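Local coordinates for protein beta-1,3-1,4-glucanase (Caldicellulosiruptor sp. F32, PDB 5H4R) that probably hydrolyses mixed-linkage beta-1,3-1,4-glucans such as lichenan, as a family 5 glycoside hydrolase, and here holds bound glucose units in its cleft, at residues A244-V249 / A273-N278. The protein carries 1 engineered substitution. Residues are numbered along the deposited sequence; the frame is centred on the assembly and turned at random.
Sequences AAPEYV and AYRPYN. With BGC (beta-D-glucopyranose), chain B; BGC (beta-D-glucopyranose), chain C.
Arg275 stretches out from CG to NE, with chi2 at -159°, carrying its guanidinium across to Glu247, whose own chain folds at chi2 (78°) to turn the carboxylate toward it. The two side chains approach from opposite directions and meet as an end-on, two-pronged salt bridge. Arg275 NH2 donates to Glu247 OE1 at 2.8 Å, nearly straight, while Arg275 NH1 reaches Glu247 OE2, also at 2.8 Å and slightly more bent. Each oxygen receives its N-H on the syn lone pair, and both lie close to the guanidinium plane, although the two flat groups are twisted 31° apart. Pro246 covers one face of the guanidinium off-centre, with its CD 3.5 Å from Arg275 NH2. Pro246 CG also packs on Ala273 CB at 4.3 Å, and Phe307 of helix 298-316 touches Pro246, Ala273 and Arg275. Arg275 NE donates to a glycerol, probably from the crystallisation liquor. An alanine in place of Glu247 would probably leave the guanidinium without its carboxylate mate and freer to swing off the proline ring. Next to Arg275, Tyr274 turns to the sugars: its OH lies 3.1 Å from O5 of the chain B glucose and its CE1 3.5 Å from C6 of the chain C glucose, and the hydroxyl is also hydrogen-bonded to Glu326. The salt bridge thus ties the short helix 247-250, after strand 237-240, to the loop after strand 267-272, its neighbour in the eight-stranded parallel barrel, beside the glycan-binding cleft at the C-terminal strand ends of this TIM-barrel glycoside hydrolase.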
loop_
_atom_site.group_PDB
_atom_site.type_symbol
_atom_site.label_atom_id
_atom_site.label_comp_id
_atom_site.label_asym_id
_atom_site.label_seq_id
_atom_site.Cartn_x
_atom_site.Cartn_y
_atom_site.Cartn_z
ATOM N N ALA A 244 7.499 -5.880 -0.761
ATOM C CA ALA A 244 6.107 -5.910 -1.220
ATOM C C ALA A 244 6.002 -6.314 -2.684
ATOM O O ALA A 244 4.988 -6.056 -3.331
ATOM C CB ALA A 244 5.391 -4.569 -1.002
ATOM N N ALA A 245 7.007 -6.992 -3.213
ATOM C CA ALA A 245 6.958 -7.401 -4.603
ATOM C C ALA A 245 6.041 -8.608 -4.780
ATOM O O ALA A 245 6.015 -9.499 -3.928
ATOM C CB ALA A 245 8.347 -7.754 -5.106
ATOM N N PRO A 246 5.307 -8.680 -5.892
ATOM C CA PRO A 246 4.569 -9.925 -6.188
ATOM C C PRO A 246 5.472 -11.150 -6.170
ATOM O O PRO A 246 5.087 -12.219 -5.658
ATOM C CB PRO A 246 3.984 -9.675 -7.581
ATOM C CG PRO A 246 4.113 -8.204 -7.819
ATOM C CD PRO A 246 5.219 -7.692 -6.972
ATOM N N GLU A 247 6.694 -11.011 -6.706
ATOM C CA GLU A 247 7.584 -12.149 -6.837
ATOM C C GLU A 247 7.863 -12.803 -5.496
ATOM O O GLU A 247 8.068 -14.023 -5.439
ATOM C CB GLU A 247 8.903 -11.724 -7.481
ATOM C CG GLU A 247 8.788 -11.459 -8.967
ATOM C CD GLU A 247 8.163 -10.119 -9.315
ATOM O OE1 GLU A 247 7.946 -9.264 -8.437
ATOM O OE2 GLU A 247 7.890 -9.920 -10.511
ATOM N N TYR A 248 7.886 -12.032 -4.412
ATOM C CA TYR A 248 8.387 -12.555 -3.151
ATOM C C TYR A 248 7.256 -12.941 -2.208
ATOM O O TYR A 248 7.516 -13.376 -1.085
ATOM C CB TYR A 248 9.393 -11.566 -2.532
ATOM C CG TYR A 248 10.518 -11.343 -3.516
ATOM C CD1 TYR A 248 11.084 -12.421 -4.204
ATOM C CD2 TYR A 248 10.983 -10.063 -3.803
ATOM C CE1 TYR A 248 12.086 -12.218 -5.162
ATOM C CE2 TYR A 248 11.983 -9.860 -4.757
ATOM C CZ TYR A 248 12.513 -10.938 -5.429
ATOM O OH TYR A 248 13.490 -10.732 -6.380
ATOM N N VAL A 249 6.004 -12.877 -2.676
ATOM C CA VAL A 249 4.959 -13.716 -2.106
ATOM C C VAL A 249 4.688 -14.925 -2.976
ATOM O O VAL A 249 4.034 -15.872 -2.506
ATOM C CB VAL A 249 3.644 -12.944 -1.857
ATOM C CG1 VAL A 249 3.839 -11.942 -0.710
ATOM C CG2 VAL A 249 3.154 -12.269 -3.117
ATOM N N ALA A 273 2.952 -2.738 -7.161
ATOM C CA ALA A 273 3.340 -3.121 -8.531
ATOM C C ALA A 273 3.140 -1.931 -9.473
ATOM O O ALA A 273 2.096 -1.801 -10.117
ATOM C CB ALA A 273 2.558 -4.317 -8.995
ATOM N N TYR A 274 4.182 -1.109 -9.582
ATOM C CA TYR A 274 4.190 -0.000 -10.534
ATOM C C TYR A 274 4.768 -0.556 -11.829
ATOM O O TYR A 274 5.957 -0.461 -12.106
ATOM C CB TYR A 274 5.006 1.156 -9.996
ATOM C CG TYR A 274 4.535 1.790 -8.703
ATOM C CD1 TYR A 274 4.858 1.248 -7.470
ATOM C CD2 TYR A 274 3.845 2.974 -8.716
ATOM C CE1 TYR A 274 4.467 1.860 -6.285
ATOM C CE2 TYR A 274 3.472 3.611 -7.553
ATOM C CZ TYR A 274 3.758 3.045 -6.331
ATOM O OH TYR A 274 3.402 3.693 -5.176
ATOM N N ARG A 275 3.911 -1.219 -12.586
ATOM C CA ARG A 275 4.319 -2.017 -13.731
ATOM C C ARG A 275 3.461 -1.675 -14.932
ATOM O O ARG A 275 2.246 -1.461 -14.795
ATOM C CB ARG A 275 4.204 -3.497 -13.431
ATOM C CG ARG A 275 5.058 -3.833 -12.230
ATOM C CD ARG A 275 5.390 -5.235 -12.170
ATOM N NE ARG A 275 6.256 -5.459 -11.014
ATOM C CZ ARG A 275 6.663 -6.647 -10.624
ATOM N NH1 ARG A 275 6.285 -7.729 -11.294
ATOM N NH2 ARG A 275 7.445 -6.737 -9.544
ATOM N N PRO A 276 4.076 -1.628 -16.130
ATOM C CA PRO A 276 5.513 -1.829 -16.406
ATOM C C PRO A 276 6.353 -0.699 -15.846
ATOM O O PRO A 276 6.005 0.467 -15.978
ATOM C CB PRO A 276 5.579 -1.868 -17.929
ATOM C CG PRO A 276 4.401 -1.067 -18.380
ATOM C CD PRO A 276 3.311 -1.333 -17.347
ATOM N N TYR A 277 7.458 -1.090 -15.203
ATOM C CA TYR A 277 8.291 -0.145 -14.462
ATOM C C TYR A 277 8.772 1.010 -15.337
ATOM O O TYR A 277 8.736 2.175 -14.912
ATOM C CB TYR A 277 9.476 -0.896 -13.863
ATOM C CG TYR A 277 10.538 -0.007 -13.271
ATOM C CD1 TYR A 277 10.375 0.543 -11.994
ATOM C CD2 TYR A 277 11.687 0.293 -13.971
ATOM C CE1 TYR A 277 11.324 1.364 -11.467
ATOM C CE2 TYR A 277 12.643 1.117 -13.427
ATOM C CZ TYR A 277 12.451 1.642 -12.181
ATOM O OH TYR A 277 13.447 2.464 -11.671
ATOM N N ASN A 278 9.233 0.709 -16.555
ATOM C CA ASN A 278 9.859 1.744 -17.380
ATOM C C ASN A 278 8.869 2.848 -17.741
ATOM O O ASN A 278 9.275 4.010 -17.939
ATOM C CB ASN A 278 10.506 1.136 -18.631
ATOM C CG ASN A 278 9.531 0.390 -19.554
ATOM O OD1 ASN A 278 8.359 0.239 -19.270
ATOM N ND2 ASN A 278 10.047 -0.069 -20.688
HETATM C C2 BGC B . 6.698 3.406 -1.479
HETATM C C3 BGC B . 6.174 4.830 -1.508
HETATM C C4 BGC B . 6.816 5.519 -2.699
HETATM C C5 BGC B . 6.140 4.907 -3.923
HETATM C C6 BGC B . 6.681 5.489 -5.234
HETATM C C1 BGC B . 6.934 2.800 -2.874
HETATM O O2 BGC B . 5.825 2.582 -0.677
HETATM O O3 BGC B . 6.552 5.445 -0.281
HETATM O O4 BGC B . 6.518 6.910 -2.624
HETATM O O5 BGC B . 6.282 3.486 -3.945
HETATM O O6 BGC B . 8.109 5.452 -5.322
HETATM C C2 BGC C . 10.953 2.597 -5.716
HETATM C C3 BGC C . 10.274 2.991 -4.405
HETATM C C4 BGC C . 8.823 2.503 -4.386
HETATM C C5 BGC C . 8.796 0.996 -4.664
HETATM C C6 BGC C . 7.425 0.411 -5.029
HETATM C C1 BGC C . 10.875 1.080 -5.897
HETATM O O1 BGC C . 11.405 0.646 -7.164
HETATM O O2 BGC C . 12.308 3.064 -5.666
HETATM O O3 BGC C . 10.295 4.412 -4.266
HETATM O O4 BGC C . 8.353 2.846 -3.066
HETATM O O5 BGC C . 9.502 0.743 -5.865
HETATM O O6 BGC C . 7.555 -0.956 -5.508
#